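Local atomic coordinates of broad specificity aminotransferase (Leishmania mexicana, PDB entry 4WB0), a protein that catalyses pyridoxal-phosphate-dependent transamination with broad substrate specificity, probably including amino transfer from aspartate to 2-oxoglutarate. Residues L54-R59 against E321-A326; K259-Y264 against H308-N313. All blocks are in the same frame, centred on the assembly; numbering follows the deposited sequence. Where two conformers were deposited one is given.

Interaction 1: L54-R59 against E321-A326; sequences LPYPLR and EAELSA
Glu323, on helix 314-344, pushes its carboxylate against the first turn of helix 59-71, where Arg59, Leu58 and Tyr56 surround it. The principal hydrogen bond is Arg59 N to Glu323 OE2, 2.8 Å long and nearly straight at 163°, received on the syn lone pair. Glu323 OE1 takes the N-H of Val60, so the two oxygens satisfy successive amides at this helix start, just after the N-cap residue Leu58. Glutamate suits the place because its chain leaves the helix with CG anti to the backbone N (chi1 -169°) and stays extended, long enough to span the gap.

A second, weak hydrogen bond joins Tyr56 OH to Glu323 OE2 at 2.5 Å, and whether the phenol proton goes to this oxygen is unsettled. Water 1 lies 3.0 Å from Tyr56 OH and donates to Glu323 O, linking the phenol to the helix backbone as well.

The salt bridge is of charges alone. Arg59 NH1 lies 3.2 Å from Glu323 OE2, but OE2 is off the plane of the guanidinium, so the attraction is electrostatic and not an N-H bond. The guanidinium and carboxylate planes are 16° apart. Tyr56 CZ lies above one guanidinium face, near its border.

Leu58 makes the van der Waals contact: its CG rests 3.7 Å from Glu323 CD, the carboxylate carbon. This branched side chain helps bury the carboxylate and also packs on Trp320. With two amides, an arginine and the positive end of a helix dipole close by, the carboxylate is probably stabilised in its ionised form.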
loop_
_atom_site.group_PDB
_atom_site.type_symbol
_atom_site.label_atom_id
_atom_site.label_comp_id
_atom_site.label_asym_id
_atom_site.label_seq_id
_atom_site.Cartn_x
_atom_site.Cartn_y
_atom_site.Cartn_z
ATOM N N LEU A 54 13.824 -24.556 -3.569
ATOM C CA LEU A 54 12.402 -24.230 -3.629
ATOM C C LEU A 54 12.031 -23.096 -2.620
ATOM O O LEU A 54 12.764 -22.854 -1.675
ATOM C CB LEU A 54 11.570 -25.472 -3.395
ATOM C CG LEU A 54 11.751 -26.591 -4.441
ATOM C CD1 LEU A 54 11.064 -27.880 -4.018
ATOM C CD2 LEU A 54 11.224 -26.152 -5.783
ATOM N N PRO A 55 10.930 -22.370 -2.885
ATOM C CA PRO A 55 10.459 -21.350 -1.933
ATOM C C PRO A 55 10.308 -21.943 -0.534
ATOM O O PRO A 55 9.976 -23.116 -0.403
ATOM C CB PRO A 55 9.082 -20.919 -2.475
ATOM C CG PRO A 55 9.057 -21.357 -3.886
ATOM C CD PRO A 55 9.967 -22.580 -3.991
ATOM N N TYR A 56 10.577 -21.135 0.492
ATOM C CA TYR A 56 10.722 -21.678 1.842
ATOM C C TYR A 56 9.853 -20.888 2.835
ATOM O O TYR A 56 10.346 -19.991 3.500
ATOM C CB TYR A 56 12.210 -21.651 2.242
ATOM C CG TYR A 56 12.500 -22.155 3.663
ATOM C CD1 TYR A 56 12.363 -23.486 3.984
ATOM C CD2 TYR A 56 12.865 -21.262 4.675
ATOM C CE1 TYR A 56 12.596 -23.947 5.289
ATOM C CE2 TYR A 56 13.075 -21.689 5.983
ATOM C CZ TYR A 56 12.949 -23.029 6.284
ATOM O OH TYR A 56 13.166 -23.457 7.586
ATOM N N PRO A 57 8.532 -21.169 2.864
ATOM C CA PRO A 57 7.699 -20.571 3.913
ATOM C C PRO A 57 8.241 -21.056 5.260
ATOM O O PRO A 57 8.459 -22.249 5.417
ATOM C CB PRO A 57 6.277 -21.123 3.628
ATOM C CG PRO A 57 6.324 -21.640 2.248
ATOM C CD PRO A 57 7.761 -22.073 2.002
ATOM N N LEU A 58 8.513 -20.157 6.198
ATOM C CA LEU A 58 9.169 -20.533 7.435
ATOM C C LEU A 58 8.227 -21.367 8.319
ATOM O O LEU A 58 7.008 -21.170 8.354
ATOM C CB LEU A 58 9.632 -19.299 8.207
ATOM C CG LEU A 58 11.051 -18.802 7.866
ATOM C CD1 LEU A 58 11.084 -18.369 6.435
ATOM C CD2 LEU A 58 11.495 -17.631 8.777
ATOM N N ARG A 59 8.832 -22.290 9.043
ATOM C CA ARG A 59 8.070 -23.131 9.934
ATOM C C ARG A 59 7.413 -22.301 10.985
ATOM O O ARG A 59 6.273 -22.602 11.342
ATOM C CB ARG A 59 8.930 -24.208 10.625
ATOM C CG ARG A 59 9.611 -25.148 9.657
ATOM C CD ARG A 59 10.611 -26.055 10.391
ATOM N NE ARG A 59 11.701 -26.449 9.499
ATOM C CZ ARG A 59 12.885 -25.848 9.420
ATOM N NH1 ARG A 59 13.183 -24.807 10.200
ATOM N NH2 ARG A 59 13.778 -26.306 8.551
ATOM N N GLU A 321 14.562 -17.007 15.338
ATOM C CA GLU A 321 15.980 -16.672 15.265
ATOM C C GLU A 321 16.840 -17.883 14.878
ATOM O O GLU A 321 17.768 -17.747 14.097
ATOM C CB GLU A 321 16.422 -16.026 16.566
ATOM C CG GLU A 321 15.674 -14.668 16.756
ATOM C CD GLU A 321 16.321 -13.729 17.797
ATOM O OE1 GLU A 321 15.602 -12.979 18.488
ATOM O OE2 GLU A 321 17.560 -13.711 17.905
ATOM N N ALA A 322 16.498 -19.080 15.340
ATOM C CA ALA A 322 17.258 -20.279 14.946
ATOM C C ALA A 322 17.069 -20.601 13.444
ATOM O O ALA A 322 18.022 -20.976 12.741
ATOM C CB ALA A 322 16.840 -21.475 15.830
ATOM N N GLU A 323 15.846 -20.432 12.945
ATOM C CA GLU A 323 15.527 -20.671 11.563
ATOM C C GLU A 323 16.293 -19.692 10.625
ATOM O O GLU A 323 16.868 -20.089 9.602
ATOM C CB GLU A 323 14.010 -20.565 11.409
ATOM C CG GLU A 323 13.474 -21.020 10.134
ATOM C CD GLU A 323 11.996 -21.475 10.168
ATOM O OE1 GLU A 323 11.164 -21.118 11.102
ATOM O OE2 GLU A 323 11.666 -22.198 9.182
ATOM N N LEU A 324 16.383 -18.442 11.051
ATOM C CA LEU A 324 17.069 -17.410 10.261
ATOM C C LEU A 324 18.595 -17.655 10.305
ATOM O O LEU A 324 19.289 -17.517 9.312
ATOM C CB LEU A 324 16.718 -16.024 10.807
ATOM C CG LEU A 324 17.299 -14.811 10.101
ATOM C CD1 LEU A 324 16.857 -14.878 8.615
ATOM C CD2 LEU A 324 16.893 -13.501 10.770
ATOM N N SER A 325 19.109 -18.040 11.456
ATOM C CA SER A 325 20.494 -18.414 11.572
ATOM C C SER A 325 20.856 -19.561 10.630
ATOM O O SER A 325 21.944 -19.570 10.022
ATOM C CB SER A 325 20.790 -18.812 13.001
ATOM O OG SER A 325 22.150 -19.049 13.155
ATOM N N ALA A 326 19.945 -20.526 10.509
ATOM C CA ALA A 326 20.193 -21.639 9.597
ATOM C C ALA A 326 20.135 -21.208 8.149
ATOM O O ALA A 326 20.879 -21.762 7.343
ATOM C CB ALA A 326 19.212 -22.791 9.827
HETATM O O HOH W 1 15.953 -22.497 8.154
#

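Interaction 2: K259-Y264 against H308-N313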
loop_
_atom_site.group_PDB
_atom_site.type_symbol
_atom_site.label_atom_id
_atom_site.label_comp_id
_atom_site.label_asym_id
_atom_site.label_seq_id
_atom_site.Cartn_x
_atom_site.Cartn_y
_atom_site.Cartn_z
ATOM N N LYS A 259 12.329 -10.473 3.769
ATOM C CA LYS A 259 13.393 -11.441 3.616
ATOM C C LYS A 259 13.675 -12.259 4.882
ATOM O O LYS A 259 13.803 -13.481 4.763
ATOM C CB LYS A 259 14.692 -10.750 3.130
ATOM C CG LYS A 259 14.700 -10.401 1.598
ATOM C CD LYS A 259 14.490 -8.918 1.421
ATOM C CE LYS A 259 13.917 -8.547 0.013
ATOM N NZ LYS A 259 14.631 -9.145 -1.125
ATOM N N ASN A 260 13.786 -11.609 6.055
ATOM C CA ASN A 260 14.173 -12.312 7.281
ATOM C C ASN A 260 13.025 -13.134 7.875
ATOM O O ASN A 260 13.270 -14.091 8.585
ATOM C CB ASN A 260 14.749 -11.340 8.349
ATOM C CG ASN A 260 13.864 -10.127 8.666
ATOM O OD1 ASN A 260 12.652 -10.093 8.418
ATOM N ND2 ASN A 260 14.503 -9.106 9.218
ATOM N N MET A 261 11.780 -12.822 7.533
ATOM C CA MET A 261 10.650 -13.665 7.952
ATOM C C MET A 261 9.968 -14.353 6.759
ATOM O O MET A 261 9.056 -15.127 6.931
ATOM C CB MET A 261 9.690 -12.771 8.782
ATOM C CG MET A 261 9.065 -13.419 9.926
ATOM S SD MET A 261 8.060 -12.214 10.887
ATOM C CE MET A 261 9.095 -11.793 12.309
ATOM N N GLY A 262 10.425 -14.033 5.539
ATOM C CA GLY A 262 9.901 -14.597 4.343
ATOM C C GLY A 262 8.488 -14.156 4.005
ATOM O O GLY A 262 7.769 -14.867 3.310
ATOM N N LEU A 263 8.109 -13.001 4.496
ATOM C CA LEU A 263 6.733 -12.528 4.318
ATOM C C LEU A 263 6.646 -11.637 3.072
ATOM O O LEU A 263 5.966 -10.633 3.102
ATOM C CB LEU A 263 6.294 -11.760 5.567
ATOM C CG LEU A 263 6.094 -12.711 6.746
ATOM C CD1 LEU A 263 5.709 -11.817 7.945
ATOM C CD2 LEU A 263 5.048 -13.780 6.411
ATOM N N TYR A 264 7.303 -12.040 1.981
ATOM C CA TYR A 264 7.385 -11.184 0.787
ATOM C C TYR A 264 5.993 -10.700 0.317
ATOM O O TYR A 264 5.806 -9.525 0.047
ATOM C CB TYR A 264 8.039 -11.914 -0.392
ATOM C CG TYR A 264 9.380 -12.583 -0.077
ATOM C CD1 TYR A 264 9.441 -13.879 0.393
ATOM C CD2 TYR A 264 10.576 -11.906 -0.281
ATOM C CE1 TYR A 264 10.701 -14.496 0.693
ATOM C CE2 TYR A 264 11.803 -12.486 0.023
ATOM C CZ TYR A 264 11.861 -13.786 0.496
ATOM O OH TYR A 264 13.094 -14.359 0.798
ATOM N N HIS A 308 3.776 -10.015 14.403
ATOM C CA HIS A 308 3.726 -9.680 15.832
ATOM C C HIS A 308 3.770 -10.964 16.683
ATOM O O HIS A 308 4.440 -11.024 17.727
ATOM C CB HIS A 308 2.478 -8.855 16.199
ATOM C CG HIS A 308 2.198 -8.872 17.662
ATOM N ND1 HIS A 308 1.247 -9.703 18.226
ATOM C CD2 HIS A 308 2.821 -8.240 18.692
ATOM C CE1 HIS A 308 1.296 -9.567 19.542
ATOM N NE2 HIS A 308 2.236 -8.680 19.840
ATOM N N LEU A 309 3.046 -11.997 16.292
ATOM C CA LEU A 309 3.057 -13.219 17.093
ATOM C C LEU A 309 4.455 -13.828 17.196
ATOM O O LEU A 309 4.851 -14.352 18.224
ATOM C CB LEU A 309 2.072 -14.234 16.522
ATOM C CG LEU A 309 0.616 -13.776 16.510
ATOM C CD1 LEU A 309 -0.130 -14.964 15.966
ATOM C CD2 LEU A 309 0.126 -13.421 17.915
ATOM N N ILE A 310 5.188 -13.781 16.092
ATOM C CA ILE A 310 6.497 -14.366 16.035
ATOM C C ILE A 310 7.496 -13.520 16.842
ATOM O O ILE A 310 8.305 -14.072 17.568
ATOM C CB ILE A 310 6.953 -14.499 14.593
ATOM C CG1 ILE A 310 6.067 -15.560 13.888
ATOM C CG2 ILE A 310 8.397 -14.902 14.528
ATOM C CD1 ILE A 310 6.149 -15.502 12.366
ATOM N N LEU A 311 7.405 -12.192 16.766
ATOM C CA LEU A 311 8.303 -11.334 17.550
ATOM C C LEU A 311 8.015 -11.395 19.026
ATOM O O LEU A 311 8.918 -11.360 19.862
ATOM C CB LEU A 311 8.188 -9.884 17.071
ATOM C CG LEU A 311 8.699 -9.649 15.648
ATOM C CD1 LEU A 311 8.133 -8.320 15.080
ATOM C CD2 LEU A 311 10.167 -9.630 15.677
ATOM N N SER A 312 6.743 -11.476 19.353
ATOM C CA SER A 312 6.326 -11.265 20.735
ATOM C C SER A 312 6.399 -12.540 21.576
ATOM O O SER A 312 6.775 -12.487 22.743
ATOM C CB SER A 312 4.894 -10.672 20.762
ATOM O OG SER A 312 4.335 -10.735 22.084
ATOM N N ASN A 313 6.057 -13.693 21.015
ATOM C CA ASN A 313 6.041 -14.896 21.825
ATOM C C ASN A 313 7.432 -15.445 22.045
ATOM O O ASN A 313 8.196 -15.549 21.135
ATOM C CB ASN A 313 5.172 -15.968 21.192
ATOM C CG ASN A 313 5.153 -17.197 22.004
ATOM O OD1 ASN A 313 5.927 -18.115 21.775
ATOM N ND2 ASN A 313 4.294 -17.212 23.038
#
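Met261 meets Ile310 and Leu311 in the large mixed sheet domain of a fold type I pyridoxal-phosphate enzyme, where the loop between the antiparallel neighbours 252-256 and 268-274 packs on helix 301-312. The CB of Met261 points toward that helix, and CB and CG form the stem that carries the sulfur across. The chain runs straight through chi2 (176°), and SD arrives 4.1 Å from Ile310 CD1, the end of the longer isoleucine branch. A bend at chi3 (-101°) then swings CE into place beside the helix surface. There the methyl touches Ile310 CG2 at 3.9 Å and, on the next residue, Leu311 CG at 4.0 Å. Methionine suits the task: an unbranched, flexible thioether can turn its terminal methyl to fit two neighbouring aliphatic side chains.

Met261 and Ile310 run antiparallel alongside each other, sulfur beside CD1 and methyl beside CG2, whereas the leucine is crossed at an angle. The beta-branched isoleucine thus offers both of its arms, one to each heavy atom at the methionine's end. All three side chains are buried and all three touch Trp320 of helix 314-344, whose NE1 is hydrogen-bonded to Asn260 O. Ile310 also packs on Val61 and Ala64 of helix 59-71, so the aliphatic cluster joins the loop to three helices. On the leucine the methionine methyl meets one branch as well as the fork: Met261 CE lies 4.1 Å from Leu311 CD2.

Overall arrangement
The two contacts adjoin, with centres 11 Å apart, and interaction 2 lies within the chain loop closed by interaction 1. Leu58 CD1 stands 3.9 Å from Met261 O, and Leu324 CD1 is 3.7 Å from Asn260 O, so carbonyls of loop 259-264 rest on the leucines of interaction 1. Helices 59-71 and 314-344 serve both: they meet in interaction 1, and in interaction 2 they supply neighbours through Val61, Ala64 and Trp320. Chemistry follows depth. Interaction 1 is only partly buried and joins its parts by charge, backbone N-H groups and water, whereas interaction 2 is wholly buried and purely aliphatic and thioether.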